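Local coordinates for periplasmic binding protein (PDB 5L9G) that probably captures the opine mannopine in the periplasm and delivers it to an ABC transporter for uptake into the bacterium, at residues A[121-126]-A[222-227]; A[227-232]-A[284-289]. All blocks are in the same frame, centred on the assembly; numbering follows the deposited sequence.

Interaction 1 (A[121-126]-A[222-227]). With MO0 (mannopine), chain C.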
loop_
_atom_site.group_PDB
_atom_site.type_symbol
_atom_site.label_atom_id
_atom_site.label_comp_id
_atom_site.label_asym_id
_atom_site.label_seq_id
_atom_site.Cartn_x
_atom_site.Cartn_y
_atom_site.Cartn_z
ATOM N N TYR A 121 -3.446 -4.792 -3.138
ATOM C CA TYR A 121 -2.026 -5.135 -3.170
ATOM C C TYR A 121 -1.689 -5.886 -1.873
ATOM O O TYR A 121 -2.536 -5.995 -0.983
ATOM C CB TYR A 121 -1.178 -3.860 -3.303
ATOM C CG TYR A 121 -1.316 -2.916 -2.128
ATOM C CD1 TYR A 121 -2.387 -2.025 -2.042
ATOM C CD2 TYR A 121 -0.370 -2.903 -1.104
ATOM C CE1 TYR A 121 -2.526 -1.166 -0.955
ATOM C CE2 TYR A 121 -0.493 -2.040 -0.020
ATOM C CZ TYR A 121 -1.564 -1.163 0.039
ATOM O OH TYR A 121 -1.681 -0.304 1.090
ATOM N N SER A 122 -0.456 -6.373 -1.763
ATOM C CA SER A 122 -0.020 -7.091 -0.561
ATOM C C SER A 122 1.251 -6.471 -0.014
ATOM O O SER A 122 2.113 -6.034 -0.790
ATOM C CB SER A 122 0.239 -8.564 -0.871
ATOM O OG SER A 122 -0.903 -9.274 -1.324
ATOM N N THR A 123 1.358 -6.424 1.317
ATOM C CA THR A 123 2.571 -6.043 2.042
ATOM C C THR A 123 3.112 -7.414 2.447
ATOM O O THR A 123 2.504 -8.086 3.283
ATOM C CB THR A 123 2.245 -5.151 3.226
ATOM O OG1 THR A 123 1.647 -3.948 2.736
ATOM C CG2 THR A 123 3.471 -4.815 4.032
ATOM N N LEU A 124 4.180 -7.866 1.779
ATOM C CA LEU A 124 4.645 -9.240 1.911
ATOM C C LEU A 124 6.144 -9.379 2.168
ATOM O O LEU A 124 6.879 -8.404 2.070
ATOM C CB LEU A 124 4.211 -10.051 0.630
ATOM C CG LEU A 124 4.588 -9.457 -0.756
ATOM C CD1 LEU A 124 6.112 -9.501 -1.008
ATOM C CD2 LEU A 124 3.902 -10.239 -1.878
ATOM N N ILE A 125 6.586 -10.624 2.437
ATOM C CA ILE A 125 7.981 -10.991 2.709
ATOM C C ILE A 125 8.664 -11.411 1.419
ATOM O O ILE A 125 8.200 -12.335 0.765
ATOM C CB ILE A 125 8.027 -12.183 3.728
ATOM C CG1 ILE A 125 7.376 -11.801 5.059
ATOM C CG2 ILE A 125 9.475 -12.732 3.949
ATOM C CD1 ILE A 125 6.856 -13.046 5.861
ATOM N N ALA A 126 9.819 -10.823 1.131
ATOM C CA ALA A 126 10.666 -11.214 -0.005
ATOM C C ALA A 126 12.055 -11.468 0.555
ATOM O O ALA A 126 12.461 -10.798 1.511
ATOM C CB ALA A 126 10.735 -10.094 -1.046
ATOM N N MET A 222 16.444 -9.778 3.375
ATOM C CA MET A 222 14.993 -9.988 3.385
ATOM C C MET A 222 14.343 -8.642 3.615
ATOM O O MET A 222 14.970 -7.748 4.183
ATOM C CB MET A 222 14.548 -11.034 4.419
ATOM C CG MET A 222 14.952 -10.675 5.850
ATOM S SD MET A 222 14.382 -11.964 6.988
ATOM C CE MET A 222 15.679 -13.236 6.795
ATOM N N ILE A 223 13.092 -8.495 3.161
ATOM C CA ILE A 223 12.398 -7.199 3.213
ATOM C C ILE A 223 10.907 -7.426 3.265
ATOM O O ILE A 223 10.392 -8.358 2.638
ATOM C CB ILE A 223 12.801 -6.322 1.959
ATOM C CG1 ILE A 223 12.122 -4.939 1.936
ATOM C CG2 ILE A 223 12.548 -7.058 0.600
ATOM C CD1 ILE A 223 12.705 -3.993 0.859
ATOM N N ILE A 224 10.216 -6.561 4.006
ATOM C CA ILE A 224 8.765 -6.514 3.960
ATOM C C ILE A 224 8.445 -5.288 3.114
ATOM O O ILE A 224 8.758 -4.153 3.504
ATOM C CB ILE A 224 8.057 -6.456 5.333
ATOM C CG1 ILE A 224 8.402 -7.693 6.197
ATOM C CG2 ILE A 224 6.527 -6.350 5.098
ATOM C CD1 ILE A 224 8.084 -7.519 7.694
ATOM N N THR A 225 7.850 -5.518 1.942
ATOM C CA THR A 225 7.450 -4.412 1.056
ATOM C C THR A 225 6.255 -4.870 0.184
ATOM O O THR A 225 5.701 -5.956 0.381
ATOM C CB THR A 225 8.667 -3.808 0.276
ATOM O OG1 THR A 225 8.282 -2.580 -0.368
ATOM C CG2 THR A 225 9.261 -4.786 -0.749
ATOM N N TRP A 226 5.873 -4.025 -0.764
ATOM C CA TRP A 226 4.696 -4.221 -1.603
ATOM C C TRP A 226 4.979 -5.148 -2.790
ATOM O O TRP A 226 6.013 -5.027 -3.443
ATOM C CB TRP A 226 4.126 -2.837 -1.990
ATOM C CG TRP A 226 3.895 -1.992 -0.751
ATOM C CD1 TRP A 226 3.171 -2.349 0.353
ATOM C CD2 TRP A 226 4.332 -0.642 -0.527
ATOM N NE1 TRP A 226 3.165 -1.319 1.276
ATOM C CE2 TRP A 226 3.840 -0.243 0.743
ATOM C CE3 TRP A 226 5.105 0.274 -1.271
ATOM C CZ2 TRP A 226 4.123 1.005 1.299
ATOM C CZ3 TRP A 226 5.303 1.553 -0.762
ATOM C CH2 TRP A 226 4.824 1.910 0.513
ATOM N N GLY A 227 4.060 -6.091 -3.013
ATOM C CA GLY A 227 4.175 -7.142 -4.027
ATOM C C GLY A 227 4.542 -6.677 -5.426
ATOM O O GLY A 227 5.327 -7.331 -6.117
HETATM O OAB MO0 C . -1.592 6.892 2.183
HETATM C CAF MO0 C . -0.340 7.417 1.835
HETATM C CAG MO0 C . 0.670 6.352 1.449
HETATM O OAC MO0 C . 1.339 5.904 2.576
HETATM C CAH MO0 C . 0.116 5.245 0.586
HETATM O OAM MO0 C . -0.492 5.740 -0.550
HETATM C CAI MO0 C . 1.102 4.132 0.232
HETATM O OAD MO0 C . 2.173 4.628 -0.512
HETATM C CAJ MO0 C . 0.429 2.959 -0.421
HETATM O OAE MO0 C . -0.549 2.449 0.440
HETATM C CAK MO0 C . 1.385 1.858 -0.902
HETATM N N MO0 C . 1.077 1.536 -2.302
HETATM C CA MO0 C . 1.787 0.325 -2.782
HETATM C C MO0 C . 2.958 0.722 -3.650
HETATM O O MO0 C . 3.274 1.927 -3.741
HETATM C CB MO0 C . 0.885 -0.648 -3.502
HETATM C CG MO0 C . 0.547 -0.207 -4.910
HETATM C CD MO0 C . -0.688 -0.840 -5.448
HETATM O OE1 MO0 C . -0.538 -1.927 -6.321
HETATM N NE2 MO0 C . -1.836 -0.452 -5.178
HETATM O OXT MO0 C . 3.672 -0.151 -4.237
HETATM O O HOH W 1 2.104 -1.545 4.116
#
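T123 and W226 form the ligand-side antiparallel bridge between strands 115-128 and 222-226, a buried strand pair in the mixed sheet of this solute-binding protein. T123-W226 and I125-I224 are non-hydrogen-bonded pairs, L124-T225 and A126-I223 hydrogen-bonded ones; L124 N to T225 O measures 2.8 Å. At the pocket end G227 N reaches S122 O at 3.0 Å, which extends the pairing onto the first residue of helix 227-235. Y121 and W226 form an offset edge-to-face (T-shaped) pair, the edge of Y121 toward the face of the five-membered ring, planes at 90° and centroids 5.3 Å apart. With CG beside the backbone N (chi1 -53°), W226 lies alongside T123, whose OG1 sits in the indole plane at its edge. A water bridges the two, 2.8 Å from T123 OG1 and 3.0 Å from W226 NE1, which helps set the rotation of the indole. Mannopine lies over both rings: its CB is 3.4 Å above the Y121 plane, its CAK 3.5 Å above one face of W226. W205 and W156 add further edge-to-face neighbours to W226. The sheet thus presents an aromatic corner of two perpendicular rings, packing against carbons on either side of the opine's amine, mainly by van der Waals contact.

Interaction 2 (A[227-232]-A[284-289]); sequences GGRVQG and NSFATA. With MO0 (mannopine), chain C.
R229 and F286 meet at the N-terminal end of helix 227-235, where the loop 284-289 packs against its first turn and both contribute to the mannopine pocket. From CB, the R229 chain leads off with CG anti to the carbonyl carbon, then a bend about the CB-CG bond (chi2 -59°) brings the later atoms back toward the 284-289 loop and the carboxylate. CG and CD both pass the carboxylate oxygen OXT, and CD also lies 4.1 Å from F286 CZ. NE donates to OXT of mannopine at 2.7 Å, and NH2 donates to the other oxygen, O, at 2.9 Å. Both bonds are nearly straight, 165° and 168°, and the carboxylate carbon lies in the guanidinium plane, so this is a two-pronged, edge-on grip. G29 O takes another bond from NH2 and helps hold the group in place. The F286 ring stands almost perpendicular to the guanidinium and receives the CA of G228 off-centre as a CH-pi contact, with CZ at 3.6 Å from that CA. G228 has no side chain, and its CA comes to 3.2 Å from A287 O. A287, centre of an inverse gamma turn, turns its CB toward the helix and against Q231 CB. One water links G228 O to A287 N. Another donates to A287 O and to mannopine OE1, with a weak bond from G228 N. T288 OG1 also donates to OE1, at 2.7 Å. The two polar groups of the ligand's glutamine-like half are therefore held separately: the carboxylate by the guanidinium, whose positive charge probably strengthens the paired bonds, and the amide oxygen by a hydroxyl and a water.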
loop_
_atom_site.group_PDB
_atom_site.type_symbol
_atom_site.label_atom_id
_atom_site.label_comp_id
_atom_site.label_asym_id
_atom_site.label_seq_id
_atom_site.Cartn_x
_atom_site.Cartn_y
_atom_site.Cartn_z
ATOM N N GLY A 227 4.060 -6.091 -3.013
ATOM C CA GLY A 227 4.175 -7.142 -4.027
ATOM C C GLY A 227 4.542 -6.677 -5.426
ATOM O O GLY A 227 5.327 -7.331 -6.117
ATOM N N GLY A 228 3.931 -5.570 -5.859
ATOM C CA GLY A 228 4.203 -5.026 -7.198
ATOM C C GLY A 228 5.640 -4.554 -7.341
ATOM O O GLY A 228 6.289 -4.820 -8.359
ATOM N N ARG A 229 6.162 -3.916 -6.292
ATOM C CA ARG A 229 7.559 -3.447 -6.265
ATOM C C ARG A 229 8.506 -4.644 -6.327
ATOM O O ARG A 229 9.493 -4.622 -7.076
ATOM C CB ARG A 229 7.834 -2.612 -4.999
ATOM C CG ARG A 229 6.843 -1.453 -4.765
ATOM C CD ARG A 229 6.794 -0.417 -5.912
ATOM N NE ARG A 229 5.920 0.704 -5.544
ATOM C CZ ARG A 229 6.097 1.960 -5.946
ATOM N NH1 ARG A 229 7.104 2.273 -6.763
ATOM N NH2 ARG A 229 5.277 2.919 -5.527
ATOM N N VAL A 230 8.168 -5.711 -5.574
ATOM C CA VAL A 230 9.007 -6.931 -5.534
ATOM C C VAL A 230 9.010 -7.614 -6.899
ATOM O O VAL A 230 10.081 -7.938 -7.406
ATOM C CB VAL A 230 8.575 -7.903 -4.411
ATOM C CG1 VAL A 230 9.401 -9.202 -4.460
ATOM C CG2 VAL A 230 8.712 -7.248 -3.038
ATOM N N GLN A 231 7.819 -7.881 -7.458
ATOM C CA GLN A 231 7.725 -8.549 -8.756
ATOM C C GLN A 231 8.457 -7.748 -9.858
ATOM O O GLN A 231 9.155 -8.342 -10.686
ATOM C CB GLN A 231 6.255 -8.860 -9.127
ATOM C CG GLN A 231 6.163 -9.699 -10.434
ATOM C CD GLN A 231 6.875 -11.049 -10.358
ATOM O OE1 GLN A 231 7.776 -11.373 -11.139
ATOM N NE2 GLN A 231 6.522 -11.859 -9.395
ATOM N N GLY A 232 8.316 -6.422 -9.823
ATOM C CA GLY A 232 8.994 -5.519 -10.759
ATOM C C GLY A 232 10.517 -5.636 -10.661
ATOM O O GLY A 232 11.197 -5.696 -11.688
ATOM N N ASN A 284 -1.466 -4.457 -16.511
ATOM C CA ASN A 284 -0.853 -4.855 -17.795
ATOM C C ASN A 284 0.634 -5.220 -17.684
ATOM O O ASN A 284 1.065 -6.230 -18.256
ATOM C CB ASN A 284 -1.101 -3.836 -18.887
ATOM C CG ASN A 284 -2.517 -3.924 -19.412
ATOM O OD1 ASN A 284 -3.316 -4.765 -18.969
ATOM N ND2 ASN A 284 -2.870 -3.040 -20.339
ATOM N N SER A 285 1.387 -4.459 -16.904
ATOM C CA SER A 285 2.795 -4.803 -16.675
ATOM C C SER A 285 3.072 -4.886 -15.177
ATOM O O SER A 285 3.742 -5.833 -14.730
ATOM C CB SER A 285 3.723 -3.804 -17.365
ATOM O OG SER A 285 3.356 -2.470 -17.052
ATOM N N PHE A 286 2.535 -3.918 -14.399
ATOM C CA PHE A 286 2.736 -3.837 -12.946
ATOM C C PHE A 286 1.850 -4.831 -12.190
ATOM O O PHE A 286 0.664 -4.926 -12.475
ATOM C CB PHE A 286 2.536 -2.392 -12.461
ATOM C CG PHE A 286 2.970 -2.137 -11.034
ATOM C CD1 PHE A 286 4.312 -1.919 -10.722
ATOM C CD2 PHE A 286 2.037 -2.092 -10.003
ATOM C CE1 PHE A 286 4.707 -1.669 -9.393
ATOM C CE2 PHE A 286 2.435 -1.842 -8.680
ATOM C CZ PHE A 286 3.764 -1.635 -8.387
ATOM N N ALA A 287 2.432 -5.568 -11.233
ATOM C CA ALA A 287 1.717 -6.586 -10.479
ATOM C C ALA A 287 0.836 -5.953 -9.395
ATOM O O ALA A 287 1.268 -5.732 -8.259
ATOM C CB ALA A 287 2.679 -7.606 -9.882
ATOM N N THR A 288 -0.389 -5.605 -9.804
ATOM C CA THR A 288 -1.427 -5.071 -8.916
ATOM C C THR A 288 -2.752 -5.764 -9.268
ATOM O O THR A 288 -2.775 -6.571 -10.200
ATOM C CB THR A 288 -1.476 -3.540 -8.968
ATOM O OG1 THR A 288 -2.371 -3.105 -7.933
ATOM C CG2 THR A 288 -1.936 -3.014 -10.331
ATOM N N ALA A 289 -3.837 -5.467 -8.520
ATOM C CA ALA A 289 -5.151 -6.053 -8.766
ATOM C C ALA A 289 -6.171 -4.927 -8.845
ATOM O O ALA A 289 -6.243 -4.148 -7.908
ATOM C CB ALA A 289 -5.525 -7.007 -7.637
HETATM O OAB MO0 C . -1.592 6.892 2.183
HETATM C CAF MO0 C . -0.340 7.417 1.835
HETATM C CAG MO0 C . 0.670 6.352 1.449
HETATM O OAC MO0 C . 1.339 5.904 2.576
HETATM C CAH MO0 C . 0.116 5.245 0.586
HETATM O OAM MO0 C . -0.492 5.740 -0.550
HETATM C CAI MO0 C . 1.102 4.132 0.232
HETATM O OAD MO0 C . 2.173 4.628 -0.512
HETATM C CAJ MO0 C . 0.429 2.959 -0.421
HETATM O OAE MO0 C . -0.549 2.449 0.440
HETATM C CAK MO0 C . 1.385 1.858 -0.902
HETATM N N MO0 C . 1.077 1.536 -2.302
HETATM C CA MO0 C . 1.787 0.325 -2.782
HETATM C C MO0 C . 2.958 0.722 -3.650
HETATM O O MO0 C . 3.274 1.927 -3.741
HETATM C CB MO0 C . 0.885 -0.648 -3.502
HETATM C CG MO0 C . 0.547 -0.207 -4.910
HETATM C CD MO0 C . -0.688 -0.840 -5.448
HETATM O OE1 MO0 C . -0.538 -1.927 -6.321
HETATM N NE2 MO0 C . -1.836 -0.452 -5.178
HETATM O OXT MO0 C . 3.672 -0.151 -4.237
HETATM O O HOH W 2 1.078 -4.090 -6.082
HETATM O O HOH W 3 5.309 -5.371 -10.898
#

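The two contacts are consecutive along the chain and share G227, where strand 222-226 passes directly into helix 227-235; interaction 1 is complete before interaction 2 begins. Their centres are 11 Å apart. V230, on the helix, packs back onto the sheet, its CG2 reaching T225 CG2 at 3.4 Å and its CG1 approaching A126 CB, so the helix packs as a second layer on the strand pair. Strand 115-128 also pairs with strand 289-290, which follows the loop of interaction 2. Both contacts line the same mannopine site: the strand pair supplies aromatic surface, while the helix start and the loop supply part of the polar recognition.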